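Local coordinates for carbohydrate binding module family 33 and 10 domain protein (Teredinibacter turnerae, PDB 6RW7) that probably cleaves cellulose chains by oxidation, as the catalytic module of a copper-dependent AA10 lytic polysaccharide monooxygenase, at residues H1-E5 / N47-V51; H66-F70 / I181-W185. One frame throughout, in Å; residues are numbered along the deposited sequence.

How the interactions relate
Both contacts are largely buried, with centres about 11 Å apart, and they touch: Ile4 CD1 packs 3.5 Å from Ala183 CB, and Val51 CG1 lies 3.5 Å from Cys68 O. In each, a beta turn lies against a strand or its lead-in, residues 47-50 against the N-terminal stretch and residues 67-70 against strand 178-187. Strand 193-202 serves both, pairing with Val51 in interaction 1 and with 181-185 in interaction 2. Their chemistry differs with place. Interaction 1 runs out to copper and mixes ring packing with a weak backbone bond and a bridging water; interaction 2 is an apolar core of two phenylalanines and a valine, with one buried carboxylate at its margin.

Interaction 1: H1-E5 / N47-V51; sequences HGYIE and NFMSV. With CU1 (copper (I) ion), chain D; CU (copper (II) ion), chain C.
A partly polar, largely buried contact sets His1-Tyr3, the start of the chain and of strand 3-6, against the type I beta turn Asn47-Ser50. Phe48 and Tyr3 form a T-shaped pair, planes at 77°: the CD1-CE1 edge of Phe48 points at one tyrosine face, CD1 above it toward the rim, and Phe48 CE1 comes 3.5 Å from Tyr3 CE1. The tyrosine CG sits between its own backbone N and carbonyl carbon (chi1 56°), which swings the ring toward the turn. The methyl CE of Met49, its chain bent back, sits over one face of the Phe48 ring, toward its rim. Gly2 N to Met49 O at 3.1 Å is a bent, weak bond; a water strengthens the link by donating to Gly2 O (2.7 Å) and accepting from Val51 N (2.9 Å). Ser50 OG lies in the plane of the His1 ring, 3.3 Å from His1 CD2, while Met49 CG packs 3.9 Å from His1 CB. Glu5 OE1 binds a copper (II) ion with Asp101 and His165. His1 gives ND1 to copper (I) at 1.9 Å and its terminal N at 2.2 Å; with His107 NE2 these form the histidine brace of lytic polysaccharide monooxygenases.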
ATOM      1  N   HIS A   1       1.975  -1.945  12.813  1.00 11.80           N
ATOM      2  CA  HIS A   1       0.669  -1.694  12.174  1.00 12.14           C
ATOM      3  C   HIS A   1       0.722  -0.391  11.410  1.00 12.08           C
ATOM      4  O   HIS A   1       1.084   0.643  12.004  1.00 11.26           O
ATOM      5  CB  HIS A   1      -0.452  -1.653  13.210  1.00 12.66           C
ATOM      6  CG  HIS A   1      -0.803  -3.026  13.631  1.00 13.77           C
ATOM      7  ND1 HIS A   1       0.130  -3.864  14.230  1.00 15.16           N
ATOM      8  CD2 HIS A   1      -1.925  -3.740  13.460  1.00 15.68           C
ATOM      9  CE1 HIS A   1      -0.422  -5.051  14.439  1.00 17.18           C
ATOM     10  NE2 HIS A   1      -1.695  -4.998  13.989  1.00 18.12           N
ATOM     11  N   GLY A   2       0.444  -0.440  10.121  1.00 11.92           N
ATOM     12  CA  GLY A   2       0.609   0.766   9.313  1.00 11.77           C
ATOM     13  C   GLY A   2       0.105   0.638   7.904  1.00 10.90           C
ATOM     14  O   GLY A   2      -0.328  -0.433   7.457  1.00 11.30           O
ATOM     15  N   TYR A   3       0.198   1.759   7.223  1.00  9.66           N
ATOM     16  CA  TYR A   3      -0.368   1.953   5.867  1.00  9.34           C
ATOM     17  C   TYR A   3       0.280   3.214   5.307  1.00  9.28           C
ATOM     18  O   TYR A   3       0.854   3.999   6.080  1.00  9.38           O
ATOM     19  CB  TYR A   3      -1.903   2.079   5.929  1.00  9.06           C
ATOM     20  CG  TYR A   3      -2.359   3.183   6.845  1.00  9.40           C
ATOM     21  CD1 TYR A   3      -2.401   2.990   8.208  1.00  9.48           C
ATOM     22  CD2 TYR A   3      -2.637   4.453   6.359  1.00 10.23           C
ATOM     23  CE1 TYR A   3      -2.683   4.028   9.067  1.00 10.33           C
ATOM     24  CE2 TYR A   3      -2.950   5.502   7.214  1.00 10.20           C
ATOM     25  CZ  TYR A   3      -2.985   5.282   8.572  1.00 10.71           C
ATOM     26  OH  TYR A   3      -3.293   6.310   9.435  1.00 11.79           O
ATOM     27  N   ILE A   4       0.188   3.425   4.010  1.00  9.38           N
ATOM     28  CA  ILE A   4       0.761   4.627   3.388  1.00  9.38           C
ATOM     29  C   ILE A   4      -0.244   5.776   3.510  1.00  9.54           C
ATOM     30  O   ILE A   4      -1.388   5.689   2.996  1.00  9.49           O
ATOM     31  CB  ILE A   4       1.241   4.353   1.959  1.00  9.75           C
ATOM     32  CG1 ILE A   4       2.431   3.391   2.000  1.00  9.95           C
ATOM     33  CG2 ILE A   4       1.576   5.649   1.227  1.00  9.44           C
ATOM     34  CD1 ILE A   4       2.908   2.967   0.643  1.00 10.87           C
ATOM     35  N   GLU A   5       0.217   6.858   4.111  1.00 10.03           N
ATOM     36  CA  GLU A   5      -0.578   8.086   4.325  1.00 11.29           C
ATOM     37  C   GLU A   5      -0.446   9.037   3.138  1.00 11.04           C
ATOM     38  O   GLU A   5      -1.451   9.686   2.790  1.00 11.68           O
ATOM     39  CB  GLU A   5      -0.111   8.730   5.624  1.00 12.02           C
ATOM     40  CG  GLU A   5      -0.722  10.085   5.904  1.00 13.58           C
ATOM     41  CD  GLU A   5      -0.389  10.585   7.297  1.00 15.35           C
ATOM     42  OE1 GLU A   5      -0.498   9.804   8.252  1.00 17.27           O
ATOM     43  OE2 GLU A   5      -0.021  11.759   7.407  1.00 18.27           O
ATOM     44  N   ASN A  47      -9.969  -1.990  10.593  1.00 10.00           N
ATOM     45  CA  ASN A  47      -8.637  -2.652  10.634  1.00  9.96           C
ATOM     46  C   ASN A  47      -7.781  -2.231   9.437  1.00  9.52           C
ATOM     47  O   ASN A  47      -6.983  -3.029   8.944  1.00 10.51           O
ATOM     48  CB  ASN A  47      -8.787  -4.178  10.720  1.00 11.10           C
ATOM     49  CG  ASN A  47      -8.442  -4.705  12.089  1.00 10.63           C
ATOM     50  OD1 ASN A  47      -9.130  -5.599  12.607  1.00 14.87           O
ATOM     51  ND2 ASN A  47      -7.405  -4.165  12.672  1.00  8.58           N
ATOM     52  N   PHE A  48      -7.887  -0.966   9.044  1.00  9.09           N
ATOM     53  CA  PHE A  48      -7.168  -0.448   7.864  1.00  9.44           C
ATOM     54  C   PHE A  48      -5.659  -0.486   8.107  1.00  9.53           C
ATOM     55  O   PHE A  48      -4.868  -0.446   7.155  1.00 10.40           O
ATOM     56  CB  PHE A  48      -7.604   0.975   7.546  1.00  9.04           C
ATOM     57  CG  PHE A  48      -7.441   1.999   8.630  1.00  8.96           C
ATOM     58  CD1 PHE A  48      -6.273   2.726   8.749  1.00  8.91           C
ATOM     59  CD2 PHE A  48      -8.473   2.281   9.505  1.00  8.83           C
ATOM     60  CE1 PHE A  48      -6.146   3.724   9.706  1.00  9.02           C
ATOM     61  CE2 PHE A  48      -8.345   3.277  10.457  1.00  8.90           C
ATOM     62  CZ  PHE A  48      -7.181   3.986  10.567  1.00  9.28           C
ATOM     63  N   MET A  49      -5.225  -0.571   9.362  1.00  9.54           N
ATOM     64  CA  MET A  49      -3.784  -0.598   9.727  1.00  9.76           C
ATOM     65  C   MET A  49      -3.251  -2.034   9.803  1.00 10.57           C
ATOM     66  O   MET A  49      -2.103  -2.223  10.230  1.00 11.14           O
ATOM     67  CB  MET A  49      -3.548   0.118  11.056  1.00  9.82           C
ATOM     68  CG  MET A  49      -4.087  -0.566  12.277  1.00 10.21           C
ATOM     69  SD  MET A  49      -5.896  -0.654  12.449  1.00 10.37           S
ATOM     70  CE  MET A  49      -6.299   1.081  12.668  1.00 10.01           C
ATOM     71  N   SER A  50      -4.061  -3.020   9.434  1.00 11.24           N
ATOM     72  CA  SER A  50      -3.770  -4.434   9.775  1.00 10.73           C
ATOM     73  C   SER A  50      -3.755  -5.325   8.542  1.00 10.78           C
ATOM     74  O   SER A  50      -4.208  -6.465   8.658  1.00  9.78           O
ATOM     75  CB  SER A  50      -4.761  -4.922  10.787  1.00 11.27           C
ATOM     76  OG  SER A  50      -4.829  -4.023  11.883  1.00 12.70           O
ATOM     77  N   VAL A  51      -3.250  -4.837   7.408  1.00 10.14           N
ATOM     78  CA  VAL A  51      -3.040  -5.739   6.246  1.00 10.00           C
ATOM     79  C   VAL A  51      -1.660  -6.357   6.461  1.00  9.91           C
ATOM     80  O   VAL A  51      -0.656  -5.658   6.243  1.00  9.63           O
ATOM     81  CB  VAL A  51      -3.165  -5.035   4.887  1.00  9.97           C
ATOM     82  CG1 VAL A  51      -3.129  -6.086   3.801  1.00 10.56           C
ATOM     83  CG2 VAL A  51      -4.440  -4.210   4.774  1.00  9.92           C
TER
HETATM   84 CU   CU1 D 303       1.987  -3.445  14.433  1.00 14.51          CU
HETATM   85 CU    CU C 302       0.262  10.225  10.230  1.00 15.56          CU
HETATM   86  O   HOH W   1      -2.138  -2.259   6.727  1.00 19.65           O
HETATM   87  O   HOH W   2       0.769  10.783  12.281  1.00 35.06           O
HETATM   88  O   HOH W   3       1.183  -2.897  16.791  1.00 42.45           O

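Interaction 2: H66-F70 / I181-W185; sequences HVCGF and IFAEW
Phe182, on strand 178-187, lies against the type I beta turn Val67-Phe70, and the ring edge CD1-CE1-CZ does the touching. Its CG lies anti to the backbone N (chi1 161°), which carries the CE1-CZ end of the ring to the turn. Phe182 CE1 comes 3.4 Å from Val67 O, the carbonyl that also accepts the turn's closing bond from Phe70 N. Val67 CG1 packs against the near part of the same ring, 3.8 Å from Phe182 CD1, and Phe70 CD1 meets Phe182 CZ at 3.6 Å. The two phenylalanine planes are nearly parallel, at 19°, yet slid so far apart, with centroids 5.8 Å distant, that the rings scarcely overlap. Phe196 stacks on Phe70, and Trp133 meets the Phe182 ring edge-to-face. The turn covers part of one face of the mixed sheet of this immunoglobulin-like beta-sandwich, over strand 178-187, and a disulfide from Cys68 to Cys198 on the adjacent strand 193-202 fastens it there. Packing thins toward Glu184. Glu184 OE2 comes only within 4.3 Å of Phe70 CE1, and the carboxylate looks to other partners: OE2 accepts a hydrogen bond from Arg58 N, and OE1 forms a salt bridge with Arg194, which probably offsets the buried charge.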
ATOM      1  N   HIS A  66      -4.137 -12.879  -4.125  1.00 13.89           N
ATOM      2  CA  HIS A  66      -4.469 -11.436  -4.075  1.00 13.43           C
ATOM      3  C   HIS A  66      -3.206 -10.585  -3.974  1.00 11.54           C
ATOM      4  O   HIS A  66      -2.175 -11.021  -3.427  1.00 11.83           O
ATOM      5  CB  HIS A  66      -5.423 -11.137  -2.916  1.00 14.01           C
ATOM      6  CG  HIS A  66      -6.635 -12.007  -2.868  1.00 14.83           C
ATOM      7  ND1 HIS A  66      -7.762 -11.749  -3.638  1.00 15.97           N
ATOM      8  CD2 HIS A  66      -6.896 -13.132  -2.155  1.00 15.99           C
ATOM      9  CE1 HIS A  66      -8.672 -12.687  -3.377  1.00 16.16           C
ATOM     10  NE2 HIS A  66      -8.163 -13.537  -2.466  1.00 16.64           N
ATOM     11  N   VAL A  67      -3.309  -9.369  -4.496  1.00 11.32           N
ATOM     12  CA  VAL A  67      -2.212  -8.378  -4.448  1.00 11.00           C
ATOM     13  C   VAL A  67      -2.305  -7.560  -3.157  1.00 10.04           C
ATOM     14  O   VAL A  67      -1.517  -7.796  -2.236  1.00 10.53           O
ATOM     15  CB  VAL A  67      -2.256  -7.509  -5.712  1.00 10.99           C
ATOM     16  CG1 VAL A  67      -1.251  -6.381  -5.597  1.00 11.43           C
ATOM     17  CG2 VAL A  67      -2.035  -8.367  -6.968  1.00 11.46           C
ATOM     18  N   CYS A  68      -3.236  -6.621  -3.069  1.00 10.24           N
ATOM     19  CA  CYS A  68      -3.216  -5.588  -2.001  1.00 10.84           C
ATOM     20  C   CYS A  68      -3.357  -6.240  -0.619  1.00 10.52           C
ATOM     21  O   CYS A  68      -2.705  -5.755   0.309  1.00 11.48           O
ATOM     22  CB  CYS A  68      -4.272  -4.529  -2.238  1.00 11.43           C
ATOM     23  SG  CYS A  68      -3.970  -3.664  -3.800  1.00 12.25           S
ATOM     24  N   GLY A  69      -4.186  -7.280  -0.495  1.00 10.43           N
ATOM     25  CA  GLY A  69      -4.404  -7.970   0.789  1.00 10.17           C
ATOM     26  C   GLY A  69      -3.309  -8.979   1.075  1.00 10.75           C
ATOM     27  O   GLY A  69      -3.211  -9.457   2.213  1.00 10.61           O
ATOM     28  N   PHE A  70      -2.567  -9.373   0.033  1.00 10.00           N
ATOM     29  CA  PHE A  70      -1.465 -10.371   0.056  1.00 10.46           C
ATOM     30  C   PHE A  70      -1.875 -11.662   0.794  1.00 10.55           C
ATOM     31  O   PHE A  70      -1.009 -12.280   1.447  1.00 11.17           O
ATOM     32  CB  PHE A  70      -0.195  -9.747   0.632  1.00 10.68           C
ATOM     33  CG  PHE A  70       1.029 -10.308  -0.033  1.00 10.42           C
ATOM     34  CD1 PHE A  70       1.393  -9.909  -1.312  1.00 10.69           C
ATOM     35  CD2 PHE A  70       1.775 -11.294   0.585  1.00 10.52           C
ATOM     36  CE1 PHE A  70       2.493 -10.458  -1.941  1.00 11.01           C
ATOM     37  CE2 PHE A  70       2.876 -11.841  -0.053  1.00 10.18           C
ATOM     38  CZ  PHE A  70       3.243 -11.414  -1.306  1.00 11.03           C
ATOM     39  N   ILE A 181       0.442   1.404  -7.137  1.00  8.73           N
ATOM     40  CA  ILE A 181       1.695   1.079  -6.410  1.00  8.97           C
ATOM     41  C   ILE A 181       1.337   0.106  -5.290  1.00  9.40           C
ATOM     42  O   ILE A 181       0.405   0.373  -4.529  1.00 10.37           O
ATOM     43  CB  ILE A 181       2.380   2.370  -5.930  1.00  9.47           C
ATOM     44  CG1 ILE A 181       2.853   3.167  -7.145  1.00 10.29           C
ATOM     45  CG2 ILE A 181       3.514   2.066  -4.950  1.00  9.67           C
ATOM     46  CD1 ILE A 181       3.304   4.573  -6.860  1.00 11.59           C
ATOM     47  N   PHE A 182       2.052  -1.012  -5.230  1.00  8.91           N
ATOM     48  CA  PHE A 182       1.909  -2.049  -4.186  1.00  8.99           C
ATOM     49  C   PHE A 182       3.166  -1.957  -3.314  1.00  9.05           C
ATOM     50  O   PHE A 182       4.289  -2.069  -3.834  1.00  9.41           O
ATOM     51  CB  PHE A 182       1.683  -3.425  -4.827  1.00  9.38           C
ATOM     52  CG  PHE A 182       1.981  -4.555  -3.881  1.00 10.05           C
ATOM     53  CD1 PHE A 182       1.041  -4.920  -2.942  1.00 10.53           C
ATOM     54  CD2 PHE A 182       3.205  -5.197  -3.880  1.00 10.81           C
ATOM     55  CE1 PHE A 182       1.300  -5.917  -2.026  1.00 10.78           C
ATOM     56  CE2 PHE A 182       3.467  -6.201  -2.962  1.00 10.32           C
ATOM     57  CZ  PHE A 182       2.518  -6.542  -2.035  1.00 10.06           C
ATOM     58  N   ALA A 183       2.999  -1.749  -2.012  1.00  9.01           N
ATOM     59  CA  ALA A 183       4.123  -1.460  -1.110  1.00  9.19           C
ATOM     60  C   ALA A 183       4.078  -2.339   0.131  1.00  8.80           C
ATOM     61  O   ALA A 183       2.998  -2.692   0.623  1.00  9.28           O
ATOM     62  CB  ALA A 183       4.101  -0.008  -0.710  1.00  9.58           C
ATOM     63  N   GLU A 184       5.264  -2.596   0.654  1.00  8.64           N
ATOM     64  CA  GLU A 184       5.449  -3.410   1.858  1.00  9.17           C
ATOM     65  C   GLU A 184       6.333  -2.681   2.861  1.00  8.63           C
ATOM     66  O   GLU A 184       7.321  -2.030   2.453  1.00  8.77           O
ATOM     67  CB  GLU A 184       6.135  -4.734   1.518  1.00  9.20           C
ATOM     68  CG  GLU A 184       5.438  -5.543   0.453  1.00 10.20           C
ATOM     69  CD  GLU A 184       6.138  -6.845   0.104  1.00 10.73           C
ATOM     70  OE1 GLU A 184       7.323  -7.021   0.516  1.00 11.54           O
ATOM     71  OE2 GLU A 184       5.495  -7.669  -0.573  1.00 12.76           O
ATOM     72  N   TRP A 185       6.007  -2.872   4.133  1.00  8.28           N
ATOM     73  CA  TRP A 185       6.860  -2.432   5.258  1.00  8.71           C
ATOM     74  C   TRP A 185       7.207  -3.694   6.038  1.00  8.59           C
ATOM     75  O   TRP A 185       6.292  -4.279   6.623  1.00  9.26           O
ATOM     76  CB  TRP A 185       6.167  -1.351   6.087  1.00  8.91           C
ATOM     77  CG  TRP A 185       6.757  -1.141   7.442  1.00  8.60           C
ATOM     78  CD1 TRP A 185       8.078  -1.103   7.782  1.00  9.34           C
ATOM     79  CD2 TRP A 185       6.008  -0.933   8.648  1.00  9.15           C
ATOM     80  NE1 TRP A 185       8.203  -0.917   9.127  1.00  9.56           N
ATOM     81  CE2 TRP A 185       6.955  -0.819   9.683  1.00  9.85           C
ATOM     82  CE3 TRP A 185       4.641  -0.848   8.952  1.00  9.85           C
ATOM     83  CZ2 TRP A 185       6.573  -0.635  11.007  1.00  9.83           C
ATOM     84  CZ3 TRP A 185       4.272  -0.654  10.264  1.00 10.22           C
ATOM     85  CH2 TRP A 185       5.228  -0.569  11.276  1.00 10.15           C
TER